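Local atomic coordinates of aeromonas extracellular serine protease (Aeromonas sobria, PDB entry 3WQB), a protein that preferentially cleaves peptide bonds that follow two basic residues, at least one of them lysine, as a secreted calcium-binding serine protease of the furin subfamily. Residues W158-D164 and Q195-F200; Y212-A216 and W254-S259; V273-I277 and F408-Y412; L364-T370 and L416-A422. The protein carries 1 engineered substitution. All blocks are in the same frame, centred on the assembly; numbering follows the deposited sequence.

Contact 1: residues W158-D164 and Q195-F200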
loop_
_atom_site.group_PDB
_atom_site.type_symbol
_atom_site.label_atom_id
_atom_site.label_comp_id
_atom_site.label_asym_id
_atom_site.label_seq_id
_atom_site.Cartn_x
_atom_site.Cartn_y
_atom_site.Cartn_z
ATOM N N TRP A 158 -9.432 8.793 10.334
ATOM C CA TRP A 158 -8.080 8.477 9.845
ATOM C C TRP A 158 -7.020 9.080 10.776
ATOM O O TRP A 158 -6.092 8.399 11.185
ATOM C CB TRP A 158 -7.850 8.958 8.406
ATOM C CG TRP A 158 -8.619 8.209 7.356
ATOM C CD1 TRP A 158 -9.578 8.720 6.526
ATOM C CD2 TRP A 158 -8.484 6.825 7.005
ATOM N NE1 TRP A 158 -10.045 7.743 5.673
ATOM C CE2 TRP A 158 -9.402 6.568 5.956
ATOM C CE3 TRP A 158 -7.682 5.771 7.474
ATOM C CZ2 TRP A 158 -9.542 5.305 5.373
ATOM C CZ3 TRP A 158 -7.832 4.511 6.900
ATOM C CH2 TRP A 158 -8.749 4.291 5.854
ATOM N N LEU A 159 -7.173 10.358 11.109
ATOM C CA LEU A 159 -6.282 11.022 12.053
ATOM C C LEU A 159 -6.221 10.274 13.387
ATOM O O LEU A 159 -5.133 10.021 13.918
ATOM C CB LEU A 159 -6.757 12.459 12.280
ATOM C CG LEU A 159 -6.565 13.419 11.105
ATOM C CD1 LEU A 159 -7.258 14.724 11.412
ATOM C CD2 LEU A 159 -5.079 13.645 10.811
ATOM N N TYR A 160 -7.390 9.901 13.915
ATOM C CA TYR A 160 -7.470 9.240 15.203
ATOM C C TYR A 160 -6.659 7.941 15.229
ATOM O O TYR A 160 -5.983 7.626 16.219
ATOM C CB TYR A 160 -8.931 8.979 15.608
ATOM C CG TYR A 160 -9.068 8.678 17.085
ATOM C CD1 TYR A 160 -8.865 7.384 17.585
ATOM C CD2 TYR A 160 -9.360 9.696 17.992
ATOM C CE1 TYR A 160 -8.952 7.116 18.944
ATOM C CE2 TYR A 160 -9.455 9.434 19.336
ATOM C CZ TYR A 160 -9.247 8.148 19.816
ATOM O OH TYR A 160 -9.330 7.892 21.158
ATOM N N ALA A 161 -6.739 7.190 14.133
ATOM C CA ALA A 161 -6.152 5.855 14.040
ATOM C C ALA A 161 -4.674 5.862 13.678
ATOM O O ALA A 161 -3.955 4.917 14.010
ATOM C CB ALA A 161 -6.908 5.042 13.016
ATOM N N LEU A 162 -4.233 6.902 12.973
ATOM C CA LEU A 162 -2.930 6.878 12.325
ATOM C C LEU A 162 -1.883 7.745 13.037
ATOM O O LEU A 162 -0.866 8.124 12.453
ATOM C CB LEU A 162 -3.070 7.233 10.840
ATOM C CG LEU A 162 -3.685 6.119 9.976
ATOM C CD1 LEU A 162 -4.191 6.671 8.654
ATOM C CD2 LEU A 162 -2.681 4.971 9.756
ATOM N N GLY A 163 -2.138 8.070 14.302
ATOM C CA GLY A 163 -1.119 8.680 15.148
ATOM C C GLY A 163 -1.400 10.063 15.671
ATOM O O GLY A 163 -0.590 10.591 16.420
ATOM N N ASP A 164 -2.530 10.655 15.297
ATOM C CA ASP A 164 -2.844 12.026 15.712
ATOM C C ASP A 164 -3.466 12.096 17.108
ATOM O O ASP A 164 -3.368 13.129 17.773
ATOM C CB ASP A 164 -3.760 12.704 14.692
ATOM C CG ASP A 164 -4.055 14.147 15.040
ATOM O OD1 ASP A 164 -3.127 14.970 14.964
ATOM O OD2 ASP A 164 -5.229 14.447 15.349
ATOM N N GLN A 195 -2.481 16.432 4.824
ATOM C CA GLN A 195 -2.611 16.354 6.273
ATOM C C GLN A 195 -2.098 15.014 6.795
ATOM O O GLN A 195 -1.377 14.967 7.798
ATOM C CB GLN A 195 -4.058 16.584 6.700
ATOM C CG GLN A 195 -4.256 16.612 8.207
ATOM C CD GLN A 195 -5.669 16.959 8.598
ATOM O OE1 GLN A 195 -6.612 16.289 8.190
ATOM N NE2 GLN A 195 -5.830 18.002 9.412
ATOM N N LEU A 196 -2.456 13.924 6.122
ATOM C CA LEU A 196 -1.975 12.614 6.556
ATOM C C LEU A 196 -0.472 12.444 6.293
ATOM O O LEU A 196 0.245 11.894 7.127
ATOM C CB LEU A 196 -2.804 11.481 5.939
ATOM C CG LEU A 196 -4.222 11.397 6.509
ATOM C CD1 LEU A 196 -5.091 10.469 5.678
ATOM C CD2 LEU A 196 -4.219 10.949 7.969
ATOM N N ASP A 197 0.015 12.943 5.157
ATOM C CA ASP A 197 1.452 12.879 4.889
ATOM C C ASP A 197 2.248 13.615 5.961
ATOM O O ASP A 197 3.282 13.119 6.406
ATOM C CB ASP A 197 1.791 13.443 3.512
ATOM C CG ASP A 197 1.455 12.485 2.375
ATOM O OD1 ASP A 197 0.948 11.364 2.624
ATOM O OD2 ASP A 197 1.713 12.863 1.213
ATOM N N ARG A 198 1.748 14.772 6.393
ATOM C CA ARG A 198 2.437 15.548 7.426
ATOM C C ARG A 198 2.437 14.795 8.751
ATOM O O ARG A 198 3.442 14.791 9.476
ATOM C CB ARG A 198 1.802 16.931 7.568
ATOM C CG ARG A 198 2.092 17.843 6.386
ATOM C CD ARG A 198 1.219 19.076 6.400
ATOM N NE ARG A 198 1.375 19.855 5.177
ATOM C CZ ARG A 198 0.774 21.019 4.952
ATOM N NH1 ARG A 198 -0.028 21.547 5.867
ATOM N NH2 ARG A 198 0.975 21.652 3.805
ATOM N N LEU A 199 1.312 14.155 9.067
ATOM C CA LEU A 199 1.234 13.341 10.274
ATOM C C LEU A 199 2.229 12.179 10.211
ATOM O O LEU A 199 2.939 11.897 11.181
ATOM C CB LEU A 199 -0.185 12.802 10.466
ATOM C CG LEU A 199 -0.395 11.821 11.618
ATOM C CD1 LEU A 199 -0.108 12.481 12.966
ATOM C CD2 LEU A 199 -1.799 11.230 11.571
ATOM N N PHE A 200 2.257 11.488 9.074
ATOM C CA PHE A 200 3.132 10.329 8.930
ATOM C C PHE A 200 4.592 10.766 9.052
ATOM O O PHE A 200 5.409 10.039 9.619
ATOM C CB PHE A 200 2.932 9.628 7.581
ATOM C CG PHE A 200 1.665 8.792 7.442
ATOM C CD1 PHE A 200 0.467 9.091 8.105
ATOM C CD2 PHE A 200 1.674 7.722 6.554
ATOM C CE1 PHE A 200 -0.670 8.295 7.891
ATOM C CE2 PHE A 200 0.546 6.945 6.333
ATOM C CZ PHE A 200 -0.634 7.236 6.983
#

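Contact 2: residues Y212-A216 and W254-S259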
loop_
_atom_site.group_PDB
_atom_site.type_symbol
_atom_site.label_atom_id
_atom_site.label_comp_id
_atom_site.label_asym_id
_atom_site.label_seq_id
_atom_site.Cartn_x
_atom_site.Cartn_y
_atom_site.Cartn_z
ATOM N N TYR A 212 5.169 3.151 9.196
ATOM C CA TYR A 212 3.931 2.910 8.446
ATOM C C TYR A 212 4.181 1.827 7.411
ATOM O O TYR A 212 5.126 1.937 6.633
ATOM C CB TYR A 212 3.447 4.211 7.778
ATOM C CG TYR A 212 2.983 5.218 8.794
ATOM C CD1 TYR A 212 3.896 6.067 9.434
ATOM C CD2 TYR A 212 1.636 5.313 9.138
ATOM C CE1 TYR A 212 3.473 6.977 10.399
ATOM C CE2 TYR A 212 1.201 6.212 10.102
ATOM C CZ TYR A 212 2.128 7.046 10.729
ATOM O OH TYR A 212 1.711 7.953 11.670
ATOM N N ILE A 213 3.352 0.780 7.437
ATOM C CA ILE A 213 3.449 -0.356 6.516
ATOM C C ILE A 213 2.177 -0.392 5.687
ATOM O O ILE A 213 1.080 -0.182 6.226
ATOM C CB ILE A 213 3.620 -1.691 7.290
ATOM C CG1 ILE A 213 4.578 -1.526 8.494
ATOM C CG2 ILE A 213 4.024 -2.815 6.346
ATOM C CD1 ILE A 213 6.022 -1.177 8.145
ATOM N N LYS A 214 2.312 -0.651 4.388
ATOM C CA LYS A 214 1.236 -0.391 3.454
ATOM C C LYS A 214 1.122 -1.467 2.372
ATOM O O LYS A 214 2.108 -1.799 1.711
ATOM C CB LYS A 214 1.476 0.981 2.812
ATOM C CG LYS A 214 0.418 1.446 1.816
ATOM C CD LYS A 214 -0.953 1.623 2.474
ATOM C CE LYS A 214 -1.880 2.434 1.598
ATOM N NZ LYS A 214 -2.228 1.710 0.333
ATOM N N ALA A 215 -0.084 -2.011 2.194
ATOM C CA ALA A 215 -0.338 -3.010 1.156
ATOM C C ALA A 215 -0.197 -2.406 -0.238
ATOM O O ALA A 215 -0.731 -1.325 -0.508
ATOM C CB ALA A 215 -1.726 -3.583 1.332
ATOM N N ALA A 216 0.510 -3.105 -1.128
ATOM C CA ALA A 216 0.648 -2.631 -2.505
ATOM C C ALA A 216 -0.636 -2.691 -3.319
ATOM O O ALA A 216 -0.776 -1.967 -4.298
ATOM C CB ALA A 216 1.717 -3.413 -3.217
ATOM N N TRP A 254 6.683 7.819 3.442
ATOM C CA TRP A 254 6.468 7.368 4.826
ATOM C C TRP A 254 5.893 5.960 4.860
ATOM O O TRP A 254 6.199 5.190 5.778
ATOM C CB TRP A 254 5.583 8.354 5.599
ATOM C CG TRP A 254 6.031 9.759 5.344
ATOM C CD1 TRP A 254 5.350 10.723 4.663
ATOM C CD2 TRP A 254 7.318 10.322 5.664
ATOM N NE1 TRP A 254 6.112 11.872 4.579
ATOM C CE2 TRP A 254 7.326 11.647 5.174
ATOM C CE3 TRP A 254 8.457 9.839 6.336
ATOM C CZ2 TRP A 254 8.436 12.498 5.328
ATOM C CZ3 TRP A 254 9.554 10.695 6.504
ATOM C CH2 TRP A 254 9.532 12.000 5.995
ATOM N N ASN A 255 5.100 5.596 3.848
ATOM C CA ASN A 255 4.616 4.232 3.722
ATOM C C ASN A 255 5.699 3.316 3.192
ATOM O O ASN A 255 6.296 3.602 2.141
ATOM C CB ASN A 255 3.432 4.187 2.762
ATOM C CG ASN A 255 2.143 4.589 3.411
ATOM O OD1 ASN A 255 1.930 4.313 4.590
ATOM N ND2 ASN A 255 1.255 5.231 2.644
ATOM N N LEU A 256 5.949 2.229 3.921
ATOM C CA LEU A 256 6.758 1.129 3.423
ATOM C C LEU A 256 5.792 0.198 2.689
ATOM O O LEU A 256 4.983 -0.490 3.326
ATOM C CB LEU A 256 7.443 0.409 4.593
ATOM C CG LEU A 256 8.574 -0.580 4.271
ATOM C CD1 LEU A 256 9.331 -0.965 5.529
ATOM C CD2 LEU A 256 8.026 -1.825 3.584
ATOM N N VAL A 257 5.867 0.199 1.363
ATOM C CA VAL A 257 4.895 -0.518 0.530
ATOM C C VAL A 257 5.387 -1.932 0.228
ATOM O O VAL A 257 6.544 -2.123 -0.154
ATOM C CB VAL A 257 4.577 0.257 -0.764
ATOM C CG1 VAL A 257 3.483 -0.443 -1.544
ATOM C CG2 VAL A 257 4.125 1.683 -0.451
ATOM N N VAL A 258 4.511 -2.925 0.422
ATOM C CA VAL A 258 4.918 -4.328 0.289
ATOM C C VAL A 258 4.096 -5.113 -0.709
ATOM O O VAL A 258 2.873 -4.966 -0.781
ATOM C CB VAL A 258 4.938 -5.074 1.649
ATOM C CG1 VAL A 258 5.888 -4.399 2.610
ATOM C CG2 VAL A 258 3.557 -5.162 2.256
ATOM N N SER A 259 4.791 -5.947 -1.469
ATOM C CA SER A 259 4.144 -6.923 -2.335
ATOM C C SER A 259 4.049 -8.285 -1.633
ATOM O O SER A 259 4.707 -8.527 -0.617
ATOM C CB SER A 259 4.920 -7.054 -3.634
ATOM O OG SER A 259 6.228 -7.552 -3.405
HETATM O O HOH W 1 7.195 5.121 8.331
#

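Contact 3: residues V273-I277 and F408-Y412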
loop_
_atom_site.group_PDB
_atom_site.type_symbol
_atom_site.label_atom_id
_atom_site.label_comp_id
_atom_site.label_asym_id
_atom_site.label_seq_id
_atom_site.Cartn_x
_atom_site.Cartn_y
_atom_site.Cartn_z
ATOM N N VAL A 273 2.564 -4.553 -8.224
ATOM C CA VAL A 273 4.018 -4.394 -8.239
ATOM C C VAL A 273 4.345 -3.025 -8.800
ATOM O O VAL A 273 3.487 -2.375 -9.398
ATOM C CB VAL A 273 4.727 -5.494 -9.091
ATOM C CG1 VAL A 273 4.424 -6.883 -8.535
ATOM C CG2 VAL A 273 4.351 -5.411 -10.578
ATOM N N GLY A 274 5.578 -2.572 -8.587
ATOM C CA GLY A 274 5.998 -1.267 -9.097
ATOM C C GLY A 274 7.283 -0.787 -8.454
ATOM O O GLY A 274 7.820 -1.425 -7.547
ATOM N N SER A 275 7.784 0.342 -8.942
ATOM C CA SER A 275 9.067 0.876 -8.477
ATOM C C SER A 275 9.053 1.325 -7.022
ATOM O O SER A 275 10.116 1.537 -6.420
ATOM C CB SER A 275 9.525 2.019 -9.368
ATOM O OG SER A 275 8.616 3.104 -9.327
ATOM N N ASN A 276 7.848 1.486 -6.473
ATOM C CA ASN A 276 7.676 1.894 -5.077
ATOM C C ASN A 276 7.521 0.758 -4.082
ATOM O O ASN A 276 7.381 1.016 -2.898
ATOM C CB ASN A 276 6.510 2.868 -4.931
ATOM C CG ASN A 276 5.194 2.286 -5.375
ATOM O OD1 ASN A 276 5.129 1.525 -6.343
ATOM N ND2 ASN A 276 4.123 2.681 -4.700
ATOM N N ILE A 277 7.588 -0.487 -4.542
ATOM C CA ILE A 277 7.660 -1.635 -3.625
ATOM C C ILE A 277 8.992 -1.554 -2.884
ATOM O O ILE A 277 10.035 -1.317 -3.498
ATOM C CB ILE A 277 7.546 -2.979 -4.383
ATOM C CG1 ILE A 277 6.216 -3.067 -5.146
ATOM C CG2 ILE A 277 7.709 -4.174 -3.434
ATOM C CD1 ILE A 277 4.949 -2.922 -4.284
ATOM N N PHE A 408 17.426 -4.776 -6.870
ATOM C CA PHE A 408 16.049 -4.303 -6.741
ATOM C C PHE A 408 15.209 -4.814 -7.898
ATOM O O PHE A 408 15.693 -4.905 -9.026
ATOM C CB PHE A 408 16.009 -2.765 -6.721
ATOM C CG PHE A 408 14.624 -2.205 -6.528
ATOM C CD1 PHE A 408 14.089 -2.097 -5.247
ATOM C CD2 PHE A 408 13.846 -1.807 -7.617
ATOM C CE1 PHE A 408 12.798 -1.608 -5.043
ATOM C CE2 PHE A 408 12.544 -1.309 -7.427
ATOM C CZ PHE A 408 12.023 -1.216 -6.131
ATOM N N SER A 409 13.949 -5.132 -7.607
ATOM C CA SER A 409 12.977 -5.426 -8.656
ATOM C C SER A 409 11.636 -4.782 -8.290
ATOM O O SER A 409 11.310 -4.656 -7.110
ATOM C CB SER A 409 12.829 -6.935 -8.851
ATOM O OG SER A 409 12.301 -7.555 -7.684
ATOM N N PRO A 410 10.849 -4.368 -9.296
ATOM C CA PRO A 410 9.529 -3.836 -8.960
ATOM C C PRO A 410 8.595 -4.911 -8.391
ATOM O O PRO A 410 7.637 -4.580 -7.698
ATOM C CB PRO A 410 9.005 -3.307 -10.305
ATOM C CG PRO A 410 9.773 -4.078 -11.326
ATOM C CD PRO A 410 11.128 -4.252 -10.743
ATOM N N THR A 411 8.870 -6.186 -8.671
ATOM C CA THR A 411 8.039 -7.255 -8.124
ATOM C C THR A 411 8.300 -7.489 -6.631
ATOM O O THR A 411 7.351 -7.607 -5.846
ATOM C CB THR A 411 8.210 -8.556 -8.931
ATOM O OG1 THR A 411 7.771 -8.324 -10.271
ATOM C CG2 THR A 411 7.394 -9.682 -8.321
ATOM N N TYR A 412 9.571 -7.570 -6.251
ATOM C CA TYR A 412 9.950 -7.980 -4.900
ATOM C C TYR A 412 10.587 -6.865 -4.071
ATOM O O TYR A 412 10.989 -7.099 -2.932
ATOM C CB TYR A 412 10.892 -9.197 -4.976
ATOM C CG TYR A 412 10.303 -10.351 -5.743
ATOM C CD1 TYR A 412 9.284 -11.121 -5.192
ATOM C CD2 TYR A 412 10.748 -10.658 -7.022
ATOM C CE1 TYR A 412 8.724 -12.166 -5.892
ATOM C CE2 TYR A 412 10.195 -11.704 -7.735
ATOM C CZ TYR A 412 9.179 -12.456 -7.156
ATOM O OH TYR A 412 8.612 -13.504 -7.842
#

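Contact 4: residues L364-T370 and L416-A422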
loop_
_atom_site.group_PDB
_atom_site.type_symbol
_atom_site.label_atom_id
_atom_site.label_comp_id
_atom_site.label_asym_id
_atom_site.label_seq_id
_atom_site.Cartn_x
_atom_site.Cartn_y
_atom_site.Cartn_z
ATOM N N LEU A 364 18.335 -1.919 7.165
ATOM C CA LEU A 364 18.667 -3.285 7.551
ATOM C C LEU A 364 17.812 -4.311 6.814
ATOM O O LEU A 364 18.337 -5.311 6.352
ATOM C CB LEU A 364 18.537 -3.452 9.067
ATOM C CG LEU A 364 19.615 -2.679 9.824
ATOM C CD1 LEU A 364 19.196 -2.437 11.254
ATOM C CD2 LEU A 364 20.942 -3.410 9.761
ATOM N N LEU A 365 16.507 -4.063 6.716
ATOM C CA LEU A 365 15.619 -4.939 5.961
ATOM C C LEU A 365 16.001 -5.012 4.488
ATOM O O LEU A 365 16.010 -6.093 3.893
ATOM C CB LEU A 365 14.168 -4.481 6.128
ATOM C CG LEU A 365 13.539 -4.801 7.488
ATOM C CD1 LEU A 365 12.304 -3.956 7.740
ATOM C CD2 LEU A 365 13.220 -6.285 7.606
ATOM N N ALA A 366 16.301 -3.858 3.892
ATOM C CA ALA A 366 16.692 -3.825 2.479
ATOM C C ALA A 366 17.984 -4.593 2.223
ATOM O O ALA A 366 18.052 -5.385 1.288
ATOM C CB ALA A 366 16.800 -2.406 1.970
ATOM N N ARG A 367 18.989 -4.385 3.073
ATOM C CA ARG A 367 20.309 -4.959 2.818
ATOM C C ARG A 367 20.383 -6.437 3.169
ATOM O O ARG A 367 21.319 -7.122 2.770
ATOM C CB ARG A 367 21.398 -4.184 3.554
ATOM C CG ARG A 367 21.585 -2.781 3.006
ATOM C CD ARG A 367 22.701 -2.082 3.762
ATOM N NE ARG A 367 22.655 -0.621 3.677
ATOM C CZ ARG A 367 23.034 0.100 2.624
ATOM N NH1 ARG A 367 23.473 -0.487 1.514
ATOM N NH2 ARG A 367 22.959 1.427 2.679
ATOM N N SER A 368 19.397 -6.925 3.919
ATOM C CA SER A 368 19.366 -8.335 4.307
ATOM C C SER A 368 18.345 -9.172 3.525
ATOM O O SER A 368 18.278 -10.385 3.702
ATOM C CB SER A 368 19.095 -8.462 5.804
ATOM O OG SER A 368 17.814 -7.957 6.143
ATOM N N ALA A 369 17.534 -8.526 2.693
ATOM C CA ALA A 369 16.456 -9.224 1.982
ATOM C C ALA A 369 16.978 -10.250 0.973
ATOM O O ALA A 369 18.070 -10.103 0.413
ATOM C CB ALA A 369 15.529 -8.211 1.320
ATOM N N THR A 370 16.191 -11.301 0.768
ATOM C CA THR A 370 16.569 -12.434 -0.086
ATOM C C THR A 370 16.125 -12.187 -1.519
ATOM O O THR A 370 14.966 -11.814 -1.774
ATOM C CB THR A 370 15.928 -13.737 0.448
ATOM O OG1 THR A 370 16.258 -13.905 1.829
ATOM C CG2 THR A 370 16.376 -14.968 -0.348
ATOM N N LEU A 416 12.673 -10.639 -0.462
ATOM C CA LEU A 416 11.871 -11.220 0.599
ATOM C C LEU A 416 12.520 -10.987 1.960
ATOM O O LEU A 416 13.709 -11.241 2.149
ATOM C CB LEU A 416 11.686 -12.716 0.348
ATOM C CG LEU A 416 11.065 -13.574 1.449
ATOM C CD1 LEU A 416 9.643 -13.138 1.753
ATOM C CD2 LEU A 416 11.124 -15.050 1.080
ATOM N N ILE A 417 11.725 -10.516 2.911
ATOM C CA ILE A 417 12.202 -10.299 4.277
ATOM C C ILE A 417 12.977 -11.506 4.814
ATOM O O ILE A 417 12.535 -12.653 4.683
ATOM C CB ILE A 417 11.030 -9.984 5.202
ATOM C CG1 ILE A 417 10.441 -8.617 4.833
ATOM C CG2 ILE A 417 11.464 -10.019 6.667
ATOM C CD1 ILE A 417 9.191 -8.243 5.618
ATOM N N ASP A 418 14.130 -11.229 5.419
ATOM C CA ASP A 418 14.938 -12.239 6.098
ATOM C C ASP A 418 15.223 -11.675 7.481
ATOM O O ASP A 418 16.164 -10.911 7.671
ATOM C CB ASP A 418 16.236 -12.477 5.320
ATOM C CG ASP A 418 17.116 -13.566 5.925
ATOM O OD1 ASP A 418 16.979 -13.875 7.132
ATOM O OD2 ASP A 418 17.986 -14.079 5.180
ATOM N N VAL A 419 14.388 -12.030 8.452
ATOM C CA VAL A 419 14.495 -11.436 9.786
ATOM C C VAL A 419 15.820 -11.795 10.462
ATOM O O VAL A 419 16.456 -10.940 11.101
ATOM C CB VAL A 419 13.307 -11.858 10.687
ATOM C CG1 VAL A 419 13.588 -11.529 12.160
ATOM C CG2 VAL A 419 12.019 -11.189 10.219
ATOM N N ASN A 420 16.231 -13.055 10.347
ATOM C CA ASN A 420 17.473 -13.484 10.982
ATOM C C ASN A 420 18.664 -12.680 10.476
ATOM O O ASN A 420 19.503 -12.248 11.278
ATOM C CB ASN A 420 17.746 -14.956 10.694
ATOM C CG ASN A 420 16.745 -15.893 11.327
ATOM O OD1 ASN A 420 15.958 -15.522 12.201
ATOM N ND2 ASN A 420 16.783 -17.139 10.882
ATOM N N LYS A 421 18.736 -12.476 9.161
ATOM C CA LYS A 421 19.858 -11.741 8.578
ATOM C C LYS A 421 19.783 -10.256 8.930
ATOM O O LYS A 421 20.807 -9.630 9.202
ATOM C CB LYS A 421 19.940 -11.952 7.068
ATOM C CG LYS A 421 21.216 -11.415 6.432
ATOM C CD LYS A 421 21.307 -11.801 4.968
ATOM C CE LYS A 421 22.519 -11.140 4.332
ATOM N NZ LYS A 421 22.680 -11.553 2.917
ATOM N N ALA A 422 18.571 -9.700 8.969
ATOM C CA ALA A 422 18.405 -8.322 9.412
ATOM C C ALA A 422 18.939 -8.148 10.829
ATOM O O ALA A 422 19.604 -7.159 11.130
ATOM C CB ALA A 422 16.937 -7.888 9.313
HETATM O O HOH W 2 15.209 -8.521 5.285
HETATM O O HOH W 3 18.547 -12.942 2.802
#

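Contact 1: residues W158-D164 and Q195-F200
Q195 reaches the neighbouring helix with its amide: OE1 rests 3.6 Å from L159 CD1, and the two side chains cross at about a right angle. The touch on L159 is only van der Waals, since OE1 accepts its hydrogen bond from Q155 NE2; NE2 of Q195 bonds to the backbone of another protein chain, which also packs on W158 and L159. One residue on, L196 lays CD2 against L159 CD2 at 4.0 Å, while both of its methyls also graze W158 CB. L199 buries the most surface. With CG anti to the backbone N (chi1 174°), its two methyls sit among L159, L162, G163 and D164 as a knob in a hole. CD2 comes within 3.4 Å of L162 O, and CD1 lies 3.8 Å from D164 N. F200 closes the walk by turning CE1 to L162 CB at 3.9 Å, while L162 CD1 meets the ring at its edge, in plane. The two helices run nearly parallel, 21° apart, with their axes 9.4 Å from each other. No hydrogen bond joins the segments, and L162 O is satisfied by Y212 OH, so the direct contact is one of shape, not of polar bonds.

Contact 2: residues Y212-A216 and W254-S259
Y212 starts the parallel pairing: its carbonyl O takes a nearly straight hydrogen bond from L256 N (2.8 Å, 171° at the hydrogen). Its CB lies 3.5 Å from N255 OD1, which accepts from Q176 NE2, and water 1 accepts from Y212 N and lies 2.7 Å from W254 O, bridging the two segments just before the regular pairing begins. I213 sends its side chain to the same face as L256; the two lie side by side, CD1 4.1 Å from L256 CB. K214 bonds on both sides, N to L256 O and O from V258 N, the latter donor standing nearly along the C=O axis. On the face shared with V257, its CB packs against N255 CG at 3.7 Å. From there a chain bent at chi2 and chi4 carries NZ away to N250 OD1 and Y178 O. A215 returns to the face of I213 and V258. A216 ends the run, giving its N to V258 O at 3.0 Å and setting its CB 3.8 Å from V257 CG1. These are the fourth and fifth strands of the six-stranded parallel sheet of the subtilisin domain, with strand 173-179 beyond 211-215 and strand 277-282 beyond 255-261. Helix 335-352 covers the face of I213, A215 and V258, whereas helix 191-205 packs on Y212, W254 and N255.

Contact 3: residues V273-I277 and F408-Y412
I277 can be followed outward against the turn at P410. Its CB stands 3.7 Å from P410 O. CG1, anti to the carbonyl carbon (chi1 -60°), moves closer to that oxygen, 3.3 Å away, while the other branch, CG2, passes to Y412 and lies 4.0 Å from Y412 C. The tip, CD1, leaves the P410 carbonyl and packs on A216. P410 O is thus covered by aliphatic carbon, with V273 CB on it as well, and its hydrogen bond comes from G274 N at 3.0 Å, a donor well above the carbonyl plane. In return P410 CB lies 3.5 Å from G274 O, and V273 CG1 runs alongside T411. F408 approaches the other end of 273-277: I277 O meets the ring at its edge, in plane, 3.2 Å from CE1. The hydrogen bond of that carbonyl comes from N536 ND2; the ring edge merely lies against it. Each segment is braced from within. A type I beta turn from G274 to I277 is closed by I277 N bonding to G274 O, and S409 OG accepts from Y412 N in an ST motif. This type I turn, leading into edge strand 277-282 of the subtilisin sheet, sits between the bend after strand 407-408 and the P-domain, where S275 OG bonds to L534 O: the contact lies where the two domains meet.

Contact 4: residues L364-T370 and L416-A422
The flat carboxylate of D418 meets the other segment through water at OD2: water 3 donates to it and to S368 O, and accepts from T370 OG1, a hydroxyl also hydrogen-bonded to R18 NH2. Above the carboxylate plane, OD1 is met by K421 N, the capping bond of an N-cap residue; N58 ND2 is a further partner of OD1. D418 CB itself lies 3.3 Å from S368 O. The hydroxyl of S368 falls between the backbone N and the carbonyl carbon (chi1 64°), turned back to give its proton to L364 O at 2.7 Å, while water 2 donates to it and accepts from D418 N. The same OG touches A422 CB at 3.3 Å, and the extended chain of K421 runs past S368, CD 3.6 Å from S368 O. Beyond the helix, T370 and L416 form a single antiparallel hydrogen-bonded bridge: T370 N gives a nearly straight bond to L416 O (175° at the hydrogen), and L416 N returns one to T370 O, in the carbonyl plane. L365 CD2 packs on I417 CG2. The contact joins helix 358-368 to the start of helix 419-426; helix 335-352 touches L365, I417 and V419, and I417 forms a backbone hydrogen bond with S280 of strand 277-282.

Contact 2 is the centre of the set, touching contacts 1 and 3. Towards contact 1, Y212 OH bonds to L162 O (2.7 Å) and the Y212 ring stacks on F200, tying both helices to the sheet. Towards contact 3, S259 OG bonds to T411 O, also at 2.7 Å. Contact 4 has its centre 16 Å from that of contact 3, and its second segment follows soon after 408-412 in the chain. Contact 2 also lies nearest the predicted charge relay system: the A215 side chain is about 5 Å from that of A336, an engineered residue at one relay position, and about 7 Å from H115. W158 of contact 1 is about 8 Å from D78, side chain to side chain.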